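PDB 4KPP: Sodium/calcium exchanger membrane region domain-containing protein from Archaeoglobus fulgidus, which probably exchanges calcium ions for protons across the cell membrane as a member of the sodium/calcium exchanger family. Local coordinates for residues L145-P156 / V317-V328. Numbering follows the deposited sequence.
Sequences LFLATLYAFTLP and VLLTAAQSLFAV. With OLB ((2S)-2,3-dihydroxypropyl (9Z)-octadec-9-enoate), chain E.
F153 lays one face of its ring over the methyl of A321, a CH-pi contact with CB 3.8 Å from the ring centroid and 17° off the normal. L318 CD1 meets the rim in the ring plane at CE1 (3.7 Å), and L325 CG lies near CE2, also at the edge. With CG turned anti to its own carbonyl carbon (chi1 -85°), the ring swings across to the partner helix, where a residue as small as alanine lets a flat group settle close. Putting an alanine here in place of F153 is likely to open a gap between L318 and L325 and leave the A321 methyl without its aromatic cover.

One turn earlier, T149 CG2 packs 3.3 Å from A321 O, while OG1 returns to L145 O (2.7 Å), which T149 N reaches from the opposite face of the carbonyl. Threonine suits this largely apolar interface: its methyl fills the contact while L145 O and W286 NE1 take up its hydroxyl. At one end V328 divides its methyls, CG2 against L145 CB and CG1 beside F146 CD1; at the opposite end P156 CG rests on L318 CB (3.9 Å).

Helices 145-152 and 317-328 run roughly antiparallel (152°), their axes approaching to 9.2 Å. Helix 163-182 packs against Y151 and L155, a monoolein chain lies along L147, L150 and Y151, and helices 96-127 and 357-377 pack against helix 311-331, which carries calcium-binding I330 near its C-terminal end and precedes strand 335-337.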
loop_
_atom_site.group_PDB
_atom_site.type_symbol
_atom_site.label_atom_id
_atom_site.label_comp_id
_atom_site.label_asym_id
_atom_site.label_seq_id
_atom_site.Cartn_x
_atom_site.Cartn_y
_atom_site.Cartn_z
ATOM N N LEU A 145 6.334 -12.528 -0.436
ATOM C CA LEU A 145 6.752 -11.549 -1.430
ATOM C C LEU A 145 7.426 -12.262 -2.593
ATOM O O LEU A 145 7.222 -11.914 -3.753
ATOM C CB LEU A 145 7.711 -10.541 -0.802
ATOM C CG LEU A 145 7.305 -9.068 -0.832
ATOM C CD1 LEU A 145 5.794 -8.920 -0.808
ATOM C CD2 LEU A 145 7.933 -8.342 0.350
ATOM N N PHE A 146 8.222 -13.274 -2.272
ATOM C CA PHE A 146 8.923 -14.045 -3.287
ATOM C C PHE A 146 7.949 -14.843 -4.152
ATOM O O PHE A 146 8.084 -14.877 -5.370
ATOM C CB PHE A 146 9.947 -14.969 -2.633
ATOM C CG PHE A 146 10.928 -15.571 -3.598
ATOM C CD1 PHE A 146 11.729 -14.761 -4.386
ATOM C CD2 PHE A 146 11.066 -16.948 -3.701
ATOM C CE1 PHE A 146 12.639 -15.309 -5.271
ATOM C CE2 PHE A 146 11.977 -17.505 -4.584
ATOM C CZ PHE A 146 12.764 -16.683 -5.370
ATOM N N LEU A 147 6.962 -15.474 -3.522
ATOM C CA LEU A 147 5.975 -16.266 -4.253
ATOM C C LEU A 147 5.071 -15.407 -5.133
ATOM O O LEU A 147 4.743 -15.787 -6.260
ATOM C CB LEU A 147 5.118 -17.096 -3.294
ATOM C CG LEU A 147 5.801 -18.252 -2.563
ATOM C CD1 LEU A 147 4.755 -19.174 -1.954
ATOM C CD2 LEU A 147 6.737 -19.019 -3.491
ATOM N N ALA A 148 4.661 -14.257 -4.607
ATOM C CA ALA A 148 3.817 -13.330 -5.350
ATOM C C ALA A 148 4.563 -12.780 -6.560
ATOM O O ALA A 148 3.990 -12.630 -7.640
ATOM C CB ALA A 148 3.355 -12.192 -4.450
ATOM N N THR A 149 5.846 -12.487 -6.371
ATOM C CA THR A 149 6.668 -11.927 -7.435
ATOM C C THR A 149 6.919 -12.941 -8.549
ATOM O O THR A 149 6.813 -12.612 -9.728
ATOM C CB THR A 149 8.004 -11.403 -6.889
ATOM O OG1 THR A 149 7.748 -10.353 -5.949
ATOM C CG2 THR A 149 8.870 -10.867 -8.010
ATOM N N LEU A 150 7.243 -14.173 -8.167
ATOM C CA LEU A 150 7.435 -15.247 -9.134
ATOM C C LEU A 150 6.163 -15.487 -9.933
ATOM O O LEU A 150 6.215 -15.752 -11.134
ATOM C CB LEU A 150 7.863 -16.540 -8.438
ATOM C CG LEU A 150 9.255 -16.541 -7.804
ATOM C CD1 LEU A 150 9.594 -17.922 -7.270
ATOM C CD2 LEU A 150 10.299 -16.070 -8.806
ATOM N N TYR A 151 5.020 -15.385 -9.265
ATOM C CA TYR A 151 3.749 -15.561 -9.951
ATOM C C TYR A 151 3.432 -14.372 -10.851
ATOM O O TYR A 151 2.863 -14.537 -11.927
ATOM C CB TYR A 151 2.608 -15.792 -8.960
ATOM C CG TYR A 151 1.363 -16.322 -9.628
ATOM C CD1 TYR A 151 1.183 -17.687 -9.812
ATOM C CD2 TYR A 151 0.377 -15.460 -10.093
ATOM C CE1 TYR A 151 0.048 -18.181 -10.435
ATOM C CE2 TYR A 151 -0.759 -15.944 -10.715
ATOM C CZ TYR A 151 -0.918 -17.303 -10.883
ATOM O OH TYR A 151 -2.049 -17.787 -11.499
ATOM N N ALA A 152 3.805 -13.175 -10.407
ATOM C CA ALA A 152 3.532 -11.956 -11.162
ATOM C C ALA A 152 4.336 -11.893 -12.461
ATOM O O ALA A 152 3.946 -11.205 -13.403
ATOM C CB ALA A 152 3.790 -10.726 -10.308
ATOM N N PHE A 153 5.455 -12.612 -12.509
ATOM C CA PHE A 153 6.251 -12.692 -13.733
ATOM C C PHE A 153 5.535 -13.458 -14.846
ATOM O O PHE A 153 5.950 -13.413 -15.998
ATOM C CB PHE A 153 7.612 -13.341 -13.467
ATOM C CG PHE A 153 8.657 -12.383 -12.977
ATOM C CD1 PHE A 153 9.029 -11.296 -13.749
ATOM C CD2 PHE A 153 9.285 -12.579 -11.753
ATOM C CE1 PHE A 153 9.996 -10.410 -13.306
ATOM C CE2 PHE A 153 10.249 -11.699 -11.309
ATOM C CZ PHE A 153 10.604 -10.615 -12.086
ATOM N N THR A 154 4.463 -14.163 -14.497
ATOM C CA THR A 154 3.715 -14.943 -15.477
ATOM C C THR A 154 2.611 -14.110 -16.118
ATOM O O THR A 154 1.927 -14.566 -17.030
ATOM C CB THR A 154 3.096 -16.208 -14.854
ATOM O OG1 THR A 154 2.079 -15.838 -13.914
ATOM C CG2 THR A 154 4.165 -17.036 -14.149
ATOM N N LEU A 155 2.450 -12.881 -15.640
ATOM C CA LEU A 155 1.409 -11.988 -16.151
ATOM C C LEU A 155 1.730 -11.285 -17.485
ATOM O O LEU A 155 0.881 -11.261 -18.373
ATOM C CB LEU A 155 0.976 -10.977 -15.080
ATOM C CG LEU A 155 0.459 -11.589 -13.776
ATOM C CD1 LEU A 155 -0.049 -10.507 -12.833
ATOM C CD2 LEU A 155 -0.621 -12.630 -14.055
ATOM N N PRO A 156 2.943 -10.711 -17.634
ATOM C CA PRO A 156 3.248 -10.065 -18.918
ATOM C C PRO A 156 3.329 -11.060 -20.074
ATOM O O PRO A 156 3.129 -10.673 -21.226
ATOM C CB PRO A 156 4.627 -9.440 -18.678
ATOM C CG PRO A 156 4.743 -9.315 -17.201
ATOM C CD PRO A 156 4.026 -10.503 -16.656
ATOM N N VAL A 317 3.997 -4.040 -15.260
ATOM C CA VAL A 317 3.914 -5.158 -14.326
ATOM C C VAL A 317 5.264 -5.856 -14.216
ATOM O O VAL A 317 5.710 -6.190 -13.118
ATOM C CB VAL A 317 2.827 -6.168 -14.750
ATOM C CG1 VAL A 317 2.925 -7.455 -13.940
ATOM C CG2 VAL A 317 1.448 -5.547 -14.608
ATOM N N LEU A 318 5.912 -6.061 -15.361
ATOM C CA LEU A 318 7.242 -6.662 -15.411
ATOM C C LEU A 318 8.247 -5.821 -14.623
ATOM O O LEU A 318 9.044 -6.351 -13.846
ATOM C CB LEU A 318 7.697 -6.815 -16.865
ATOM C CG LEU A 318 9.156 -7.196 -17.127
ATOM C CD1 LEU A 318 9.491 -8.534 -16.486
ATOM C CD2 LEU A 318 9.439 -7.223 -18.623
ATOM N N LEU A 319 8.189 -4.507 -14.823
ATOM C CA LEU A 319 9.064 -3.571 -14.125
ATOM C C LEU A 319 8.810 -3.656 -12.626
ATOM O O LEU A 319 9.747 -3.657 -11.827
ATOM C CB LEU A 319 8.801 -2.143 -14.612
ATOM C CG LEU A 319 9.930 -1.106 -14.682
ATOM C CD1 LEU A 319 9.349 0.271 -14.976
ATOM C CD2 LEU A 319 10.780 -1.065 -13.422
ATOM N N THR A 320 7.534 -3.725 -12.254
ATOM C CA THR A 320 7.141 -3.779 -10.850
ATOM C C THR A 320 7.586 -5.086 -10.212
ATOM O O THR A 320 8.054 -5.105 -9.075
ATOM C CB THR A 320 5.618 -3.634 -10.687
ATOM O OG1 THR A 320 5.164 -2.487 -11.417
ATOM C CG2 THR A 320 5.255 -3.471 -9.221
ATOM N N ALA A 321 7.439 -6.180 -10.954
ATOM C CA ALA A 321 7.876 -7.487 -10.484
ATOM C C ALA A 321 9.394 -7.505 -10.326
ATOM O O ALA A 321 9.923 -8.082 -9.375
ATOM C CB ALA A 321 7.433 -8.565 -11.448
ATOM N N ALA A 322 10.084 -6.863 -11.265
ATOM C CA ALA A 322 11.537 -6.774 -11.234
ATOM C C ALA A 322 12.014 -6.005 -10.009
ATOM O O ALA A 322 12.931 -6.444 -9.313
ATOM C CB ALA A 322 12.061 -6.127 -12.511
ATOM N N GLN A 323 11.386 -4.861 -9.749
ATOM C CA GLN A 323 11.700 -4.070 -8.566
ATOM C C GLN A 323 11.428 -4.865 -7.294
ATOM O O GLN A 323 12.143 -4.728 -6.300
ATOM C CB GLN A 323 10.879 -2.780 -8.537
ATOM C CG GLN A 323 11.242 -1.854 -7.382
ATOM C CD GLN A 323 10.144 -0.862 -7.056
ATOM O OE1 GLN A 323 8.959 -1.187 -7.129
ATOM N NE2 GLN A 323 10.531 0.355 -6.699
ATOM N N SER A 324 10.389 -5.694 -7.335
ATOM C CA SER A 324 9.980 -6.473 -6.170
ATOM C C SER A 324 10.940 -7.623 -5.893
ATOM O O SER A 324 11.149 -8.001 -4.742
ATOM C CB SER A 324 8.552 -6.996 -6.348
ATOM O OG SER A 324 7.653 -5.924 -6.572
ATOM N N LEU A 325 11.519 -8.177 -6.955
ATOM C CA LEU A 325 12.543 -9.203 -6.821
ATOM C C LEU A 325 13.750 -8.605 -6.111
ATOM O O LEU A 325 14.293 -9.189 -5.170
ATOM C CB LEU A 325 12.967 -9.707 -8.199
ATOM C CG LEU A 325 13.218 -11.207 -8.367
ATOM C CD1 LEU A 325 14.245 -11.460 -9.471
ATOM C CD2 LEU A 325 13.641 -11.859 -7.056
ATOM N N PHE A 326 14.162 -7.431 -6.574
ATOM C CA PHE A 326 15.282 -6.715 -5.987
ATOM C C PHE A 326 14.998 -6.336 -4.534
ATOM O O PHE A 326 15.900 -6.345 -3.693
ATOM C CB PHE A 326 15.597 -5.474 -6.822
ATOM C CG PHE A 326 16.810 -4.726 -6.362
ATOM C CD1 PHE A 326 18.047 -5.350 -6.317
ATOM C CD2 PHE A 326 16.717 -3.395 -5.982
ATOM C CE1 PHE A 326 19.174 -4.658 -5.894
ATOM C CE2 PHE A 326 17.834 -2.701 -5.562
ATOM C CZ PHE A 326 19.064 -3.331 -5.517
ATOM N N ALA A 327 13.741 -6.010 -4.249
ATOM C CA ALA A 327 13.318 -5.694 -2.890
ATOM C C ALA A 327 13.454 -6.906 -1.968
ATOM O O ALA A 327 13.971 -6.793 -0.858
ATOM C CB ALA A 327 11.887 -5.175 -2.886
ATOM N N VAL A 328 12.987 -8.060 -2.439
ATOM C CA VAL A 328 13.107 -9.313 -1.697
ATOM C C VAL A 328 14.564 -9.641 -1.379
ATOM O O VAL A 328 14.901 -9.988 -0.244
ATOM C CB VAL A 328 12.494 -10.489 -2.488
ATOM C CG1 VAL A 328 12.933 -11.823 -1.901
ATOM C CG2 VAL A 328 10.984 -10.385 -2.509
HETATM C C1 OLB E . 0.928 -21.109 -13.138
HETATM C C2 OLB E . 2.407 -20.924 -13.102
HETATM C C3 OLB E . 2.812 -20.439 -11.751
HETATM C C4 OLB E . 4.202 -20.890 -11.449
HETATM C C5 OLB E . 5.102 -19.707 -11.330
HETATM O O19 OLB E . 0.398 -21.924 -12.397
HETATM O O20 OLB E . 0.152 -20.379 -14.004
HETATM C C21 OLB E . -1.202 -20.621 -14.057
HETATM C C22 OLB E . -1.880 -19.441 -14.662
HETATM O O23 OLB E . -0.941 -18.677 -15.319
HETATM C C24 OLB E . -2.921 -19.907 -15.622
HETATM C C6 OLB E . 4.972 -19.116 -9.968
HETATM C C7 OLB E . 5.465 -20.086 -8.948
HETATM C C8 OLB E . 5.719 -19.369 -7.664
HETATM C C9 OLB E . 4.432 -18.849 -7.119
HETATM C C10 OLB E . 3.583 -19.732 -6.271
HETATM C C11 OLB E . 2.096 -19.647 -6.356
HETATM C C12 OLB E . 1.510 -20.827 -5.655
HETATM C C13 OLB E . 0.132 -21.094 -6.160
HETATM C C14 OLB E . 0.187 -21.616 -7.555
HETATM C C15 OLB E . -1.208 -21.879 -8.016
HETATM C C16 OLB E . -1.220 -22.244 -9.463
HETATM C C17 OLB E . -0.483 -23.524 -9.671
HETATM C C18 OLB E . -1.311 -24.475 -10.469
#